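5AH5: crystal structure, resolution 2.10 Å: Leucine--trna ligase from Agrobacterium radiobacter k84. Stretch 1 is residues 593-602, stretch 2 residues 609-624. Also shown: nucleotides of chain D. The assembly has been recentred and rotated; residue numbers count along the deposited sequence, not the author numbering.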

# COMPACT_ATOMS: atom_id res chain seq x y z
N ASP B 593 7.20 -6.43 23.70
CA ASP B 593 8.01 -5.18 23.46
C ASP B 593 9.32 -5.52 22.70
O ASP B 593 9.66 -4.89 21.70
CB ASP B 593 8.34 -4.57 24.80
CG ASP B 593 7.13 -3.94 25.49
OD1 ASP B 593 6.23 -3.35 24.85
OD2 ASP B 593 7.09 -4.03 26.73
N ALA B 594 10.00 -6.56 23.16
CA ALA B 594 11.28 -6.97 22.58
C ALA B 594 11.12 -7.43 21.16
O ALA B 594 11.96 -7.13 20.32
CB ALA B 594 11.94 -8.03 23.44
N VAL B 595 9.98 -8.07 20.85
CA VAL B 595 9.70 -8.52 19.53
C VAL B 595 9.48 -7.33 18.63
O VAL B 595 10.04 -7.25 17.53
CB VAL B 595 8.47 -9.47 19.50
CG1 VAL B 595 8.09 -9.79 18.10
CG2 VAL B 595 8.85 -10.77 20.21
N ARG B 596 8.62 -6.43 19.07
CA ARG B 596 8.27 -5.29 18.25
C ARG B 596 9.49 -4.35 18.04
O ARG B 596 9.71 -3.85 16.91
CB ARG B 596 7.17 -4.53 18.92
CG ARG B 596 5.83 -5.28 18.99
CD ARG B 596 4.86 -4.59 19.92
NE ARG B 596 4.69 -3.19 19.54
CZ ARG B 596 3.65 -2.42 19.87
NH1 ARG B 596 2.58 -2.90 20.52
NH2 ARG B 596 3.65 -1.16 19.50
N CYS B 597 10.24 -4.12 19.11
CA CYS B 597 11.47 -3.22 19.02
C CYS B 597 12.59 -3.81 18.16
O CYS B 597 13.22 -3.06 17.42
CB CYS B 597 12.00 -2.92 20.41
SG CYS B 597 10.96 -1.72 21.29
N TYR B 598 12.78 -5.13 18.18
CA TYR B 598 13.71 -5.78 17.22
C TYR B 598 13.30 -5.52 15.81
O TYR B 598 14.13 -5.13 15.01
CB TYR B 598 13.89 -7.27 17.49
CG TYR B 598 14.59 -8.13 16.43
CD1 TYR B 598 15.97 -7.98 16.13
CD2 TYR B 598 13.89 -9.11 15.72
CE1 TYR B 598 16.60 -8.80 15.17
CE2 TYR B 598 14.52 -9.91 14.77
CZ TYR B 598 15.88 -9.74 14.50
OH TYR B 598 16.49 -10.57 13.57
N LEU B 599 12.03 -5.73 15.46
CA LEU B 599 11.61 -5.45 14.08
C LEU B 599 11.75 -4.01 13.68
O LEU B 599 11.91 -3.70 12.49
CB LEU B 599 10.15 -5.88 13.82
CG LEU B 599 9.96 -7.42 13.86
CD1 LEU B 599 8.49 -7.76 14.11
CD2 LEU B 599 10.48 -8.05 12.58
N LEU B 600 11.53 -3.12 14.62
CA LEU B 600 11.56 -1.71 14.28
C LEU B 600 13.04 -1.19 14.24
O LEU B 600 13.35 -0.32 13.46
CB LEU B 600 10.71 -0.88 15.26
CG LEU B 600 9.16 -1.04 15.16
CD1 LEU B 600 8.51 0.04 16.00
CD2 LEU B 600 8.69 -0.89 13.75
N PHE B 601 13.89 -1.70 15.09
CA PHE B 601 15.30 -1.26 15.18
C PHE B 601 16.24 -1.98 14.19
O PHE B 601 17.31 -1.50 13.91
CB PHE B 601 15.77 -1.41 16.63
CG PHE B 601 17.22 -1.03 16.86
CD1 PHE B 601 17.63 0.28 16.77
CD2 PHE B 601 18.16 -2.01 17.27
CE1 PHE B 601 18.97 0.64 16.99
CE2 PHE B 601 19.48 -1.67 17.55
CZ PHE B 601 19.90 -0.34 17.40
N LYS B 602 15.84 -3.10 13.60
CA LYS B 602 16.77 -3.94 12.84
C LYS B 602 17.30 -3.21 11.61
O LYS B 602 18.48 -3.26 11.34
CB LYS B 602 16.12 -5.29 12.45
CG LYS B 602 16.97 -6.21 11.59
CD LYS B 602 18.25 -6.63 12.29
CE LYS B 602 18.81 -7.87 11.62
NZ LYS B 602 20.27 -7.98 11.83
N ILE B 609 14.22 -7.84 6.40
CA ILE B 609 14.78 -8.42 7.59
C ILE B 609 14.89 -9.92 7.38
O ILE B 609 13.88 -10.57 6.96
CB ILE B 609 13.92 -8.16 8.83
CG1 ILE B 609 13.99 -6.70 9.24
CG2 ILE B 609 14.35 -9.00 10.01
CD1 ILE B 609 13.11 -6.26 10.38
N ASN B 610 16.06 -10.48 7.71
CA ASN B 610 16.23 -11.92 7.83
C ASN B 610 15.98 -12.33 9.23
O ASN B 610 16.81 -12.12 10.09
CB ASN B 610 17.60 -12.37 7.29
CG ASN B 610 17.72 -12.10 5.78
OD1 ASN B 610 16.74 -11.88 5.09
ND2 ASN B 610 18.92 -11.98 5.32
N TRP B 611 14.80 -12.96 9.49
CA TRP B 611 14.36 -13.14 10.84
C TRP B 611 15.12 -14.27 11.51
O TRP B 611 15.23 -15.34 10.92
CB TRP B 611 12.83 -13.44 10.92
CG TRP B 611 12.43 -13.88 12.26
CD1 TRP B 611 12.46 -15.13 12.72
CD2 TRP B 611 11.99 -13.05 13.34
NE1 TRP B 611 12.07 -15.15 14.05
CE2 TRP B 611 11.76 -13.88 14.43
CE3 TRP B 611 11.73 -11.70 13.48
CZ2 TRP B 611 11.35 -13.40 15.63
CZ3 TRP B 611 11.29 -11.23 14.68
CH2 TRP B 611 11.13 -12.05 15.73
N GLU B 612 15.60 -14.04 12.74
CA GLU B 612 16.15 -15.07 13.64
C GLU B 612 15.25 -15.16 14.89
O GLU B 612 15.01 -14.12 15.49
CB GLU B 612 17.57 -14.65 14.09
CG GLU B 612 18.53 -14.30 12.96
CD GLU B 612 19.62 -13.29 13.31
OE1 GLU B 612 19.31 -12.08 13.56
OE2 GLU B 612 20.79 -13.71 13.29
N ASP B 613 14.80 -16.35 15.30
CA ASP B 613 13.96 -16.52 16.53
C ASP B 613 14.62 -16.01 17.82
O ASP B 613 13.92 -15.60 18.77
CB ASP B 613 13.58 -17.98 16.80
CG ASP B 613 12.57 -18.52 15.79
OD1 ASP B 613 11.33 -18.30 15.97
OD2 ASP B 613 13.06 -19.21 14.86
N SER B 614 15.93 -16.08 17.86
CA SER B 614 16.70 -15.55 18.97
C SER B 614 17.04 -14.07 18.75
O SER B 614 17.57 -13.48 19.64
CB SER B 614 17.99 -16.37 19.13
OG SER B 614 18.93 -15.97 18.15
N GLY B 615 16.77 -13.51 17.56
CA GLY B 615 17.03 -12.10 17.24
C GLY B 615 16.56 -11.02 18.25
O GLY B 615 17.21 -10.07 18.42
N PRO B 616 15.37 -11.15 18.86
CA PRO B 616 14.95 -10.27 19.92
C PRO B 616 15.69 -10.35 21.22
O PRO B 616 15.40 -9.55 22.09
CB PRO B 616 13.50 -10.73 20.21
CG PRO B 616 13.07 -11.38 18.97
CD PRO B 616 14.28 -12.07 18.47
N GLN B 617 16.62 -11.29 21.39
CA GLN B 617 17.36 -11.39 22.65
C GLN B 617 18.15 -10.07 22.97
O GLN B 617 18.15 -9.61 24.11
CB GLN B 617 18.29 -12.62 22.62
CG GLN B 617 19.13 -12.86 23.89
CD GLN B 617 18.31 -12.89 25.18
OE1 GLN B 617 18.14 -11.86 25.89
NE2 GLN B 617 17.80 -14.06 25.50
N ALA B 618 18.76 -9.48 21.96
CA ALA B 618 19.54 -8.27 22.14
C ALA B 618 18.62 -7.05 22.55
O ALA B 618 18.94 -6.31 23.47
CB ALA B 618 20.33 -7.99 20.90
N MET B 619 17.43 -6.96 21.98
CA MET B 619 16.50 -5.93 22.42
C MET B 619 15.98 -6.18 23.83
O MET B 619 15.78 -5.25 24.64
CB MET B 619 15.37 -5.84 21.44
CG MET B 619 14.53 -4.62 21.57
SD MET B 619 15.45 -3.05 21.55
CE MET B 619 15.99 -2.91 19.89
N ARG B 620 15.75 -7.43 24.14
CA ARG B 620 15.31 -7.79 25.46
C ARG B 620 16.36 -7.34 26.48
O ARG B 620 16.01 -6.84 27.52
CB ARG B 620 15.11 -9.29 25.53
CG ARG B 620 14.83 -9.90 26.88
CD ARG B 620 13.41 -9.55 27.29
NE ARG B 620 13.25 -9.78 28.72
CZ ARG B 620 12.10 -9.71 29.36
NH1 ARG B 620 10.98 -9.43 28.72
NH2 ARG B 620 12.09 -9.96 30.64
N SER B 621 17.62 -7.60 26.17
CA SER B 621 18.75 -7.15 26.98
C SER B 621 18.79 -5.62 27.11
O SER B 621 18.97 -5.14 28.20
CB SER B 621 20.09 -7.63 26.40
OG SER B 621 20.26 -8.98 26.72
N TYR B 622 18.58 -4.89 26.02
CA TYR B 622 18.45 -3.43 26.10
C TYR B 622 17.30 -3.00 27.03
O TYR B 622 17.50 -2.11 27.87
CB TYR B 622 18.31 -2.75 24.72
CG TYR B 622 17.90 -1.30 24.88
CD1 TYR B 622 18.78 -0.36 25.40
CD2 TYR B 622 16.61 -0.88 24.54
CE1 TYR B 622 18.36 0.95 25.63
CE2 TYR B 622 16.19 0.40 24.77
CZ TYR B 622 17.10 1.34 25.27
OH TYR B 622 16.68 2.60 25.48
N LEU B 623 16.14 -3.65 26.92
CA LEU B 623 15.01 -3.33 27.77
C LEU B 623 15.25 -3.66 29.23
O LEU B 623 14.87 -2.86 30.07
CB LEU B 623 13.70 -3.94 27.23
CG LEU B 623 13.27 -3.39 25.84
CD1 LEU B 623 12.14 -4.23 25.13
CD2 LEU B 623 12.83 -1.94 25.95
N GLU B 624 15.95 -4.76 29.53
CA GLU B 624 16.33 -5.03 30.91
C GLU B 624 17.33 -3.95 31.43
O GLU B 624 17.29 -3.61 32.59
CB GLU B 624 16.93 -6.45 31.04
CG GLU B 624 15.92 -7.60 31.09
CD GLU B 624 16.50 -8.97 30.75
OE1 GLU B 624 17.75 -9.14 30.73
OE2 GLU B 624 15.69 -9.91 30.48
P A D 25 24.23 1.68 21.60
OP1 A D 25 23.89 1.65 23.01
OP2 A D 25 25.59 1.59 21.09
O5' A D 25 23.40 0.53 20.85
C5' A D 25 23.89 -0.78 20.78
C4' A D 25 23.14 -1.55 19.74
O4' A D 25 23.26 -0.86 18.47
C3' A D 25 23.75 -2.92 19.51
O3' A D 25 23.21 -3.87 20.40
C2' A D 25 23.47 -3.19 18.05
O2' A D 25 22.24 -3.78 17.79
C1' A D 25 23.55 -1.79 17.45
N9 A D 25 24.86 -1.47 16.89
C8 A D 25 25.78 -0.54 17.31
N7 A D 25 26.84 -0.47 16.54
C5 A D 25 26.62 -1.44 15.58
C6 A D 25 27.37 -1.87 14.47
N6 A D 25 28.55 -1.35 14.14
N1 A D 25 26.85 -2.84 13.68
C2 A D 25 25.65 -3.35 14.01
N3 A D 25 24.86 -3.04 15.02
C4 A D 25 25.38 -2.04 15.76
P G D 12 25.47 -5.85 5.68
OP1 G D 12 24.82 -6.44 4.50
OP2 G D 12 26.37 -4.69 5.48
O5' G D 12 24.39 -5.40 6.76
C5' G D 12 23.33 -6.29 7.17
C4' G D 12 22.43 -5.65 8.21
O4' G D 12 23.12 -5.50 9.47
C3' G D 12 21.94 -4.25 7.93
O3' G D 12 20.89 -4.26 7.02
C2' G D 12 21.46 -3.84 9.31
O2' G D 12 20.29 -4.47 9.81
C1' G D 12 22.64 -4.34 10.14
N9 G D 12 23.72 -3.36 10.28
C8 G D 12 24.87 -3.26 9.53
N7 G D 12 25.66 -2.29 9.93
C5 G D 12 25.02 -1.77 11.04
C6 G D 12 25.39 -0.69 11.88
O6 G D 12 26.42 -0.01 11.84
N1 G D 12 24.44 -0.46 12.87
C2 G D 12 23.25 -1.14 13.00
N2 G D 12 22.44 -0.77 14.00
N3 G D 12 22.90 -2.16 12.22
C4 G D 12 23.81 -2.39 11.25
P C D 24 26.87 6.40 19.63
OP1 C D 24 26.72 6.97 20.96
OP2 C D 24 28.03 5.65 19.20
O5' C D 24 25.67 5.34 19.43
C5' C D 24 24.32 5.68 19.79
C4' C D 24 23.35 4.58 19.32
O4' C D 24 23.24 4.62 17.88
C3' C D 24 23.80 3.17 19.59
O3' C D 24 23.59 2.93 20.97
C2' C D 24 22.95 2.40 18.59
O2' C D 24 21.56 2.39 18.87
C1' C D 24 23.07 3.32 17.38
N1 C D 24 24.19 2.98 16.50
C2 C D 24 24.02 1.90 15.65
O2 C D 24 22.92 1.31 15.66
N3 C D 24 25.02 1.53 14.83
C4 C D 24 26.19 2.20 14.87
N4 C D 24 27.15 1.83 14.01
C5 C D 24 26.41 3.28 15.77
C6 C D 24 25.39 3.63 16.56

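Stretch 1 is largely helix, continuing one that begins earlier in the chain. Stretch 2 opens with a short strand, 609-610, passes through two overlapping type I turns and enters a second helix. The two helix axes come within 8.2 Å, with an angle of 114° between their N-to-C directions. No clear hydrogen bond joins the stretches; the contact is mainly apolar.

Asp593 begins the contact, its CB 3.8 Å from Leu623 CD1. Ala594 marks a close approach of the backbones: its CA lies 5.0 Å from Arg620 CA. The small methyl group fits this narrow gap, with Ala594 CB 3.9 Å from Arg620 N. Val595 adds looser contacts with Trp611 and Pro616. Arg596 points away.

Cys597 meets Met619 tightly, CB to CG at 3.3 Å. Met619 is a knob here, seated among Ala594, Cys597, Tyr598 and Phe601.

Tyr598 has the largest covered area in the contact. Gly615 CA lies over one ring face, 4.0 Å from the centroid, in a CH-pi contact. An ideal CB on Gly615 would stand 2.5 Å from Tyr598 CZ, a clash, so the absent side chain makes room for the ring. The edge of Tyr598 is directed toward the face of Trp611 in an offset edge-to-face pair, with planes at 72°. Tyr598 OH lies 3.2 Å from Glu612 OE1, but Glu612 is poorly ordered.

Leu599 CD2 reaches Ile609 CD1 and Trp611 CZ3, both at 3.9 Å. Leu600 points away.

Phe601 CD2 touches Met619 CE at 3.5 Å. The same ring approaches the RNA, with Phe601 CE2 3.5 Å from A25 O2'. Lys602 packs its CB against Ile609 CD1 at 3.8 Å. Its backbone also serves the RNA: G12 O2' donates a hydrogen bond to Lys602 O at 2.7 Å.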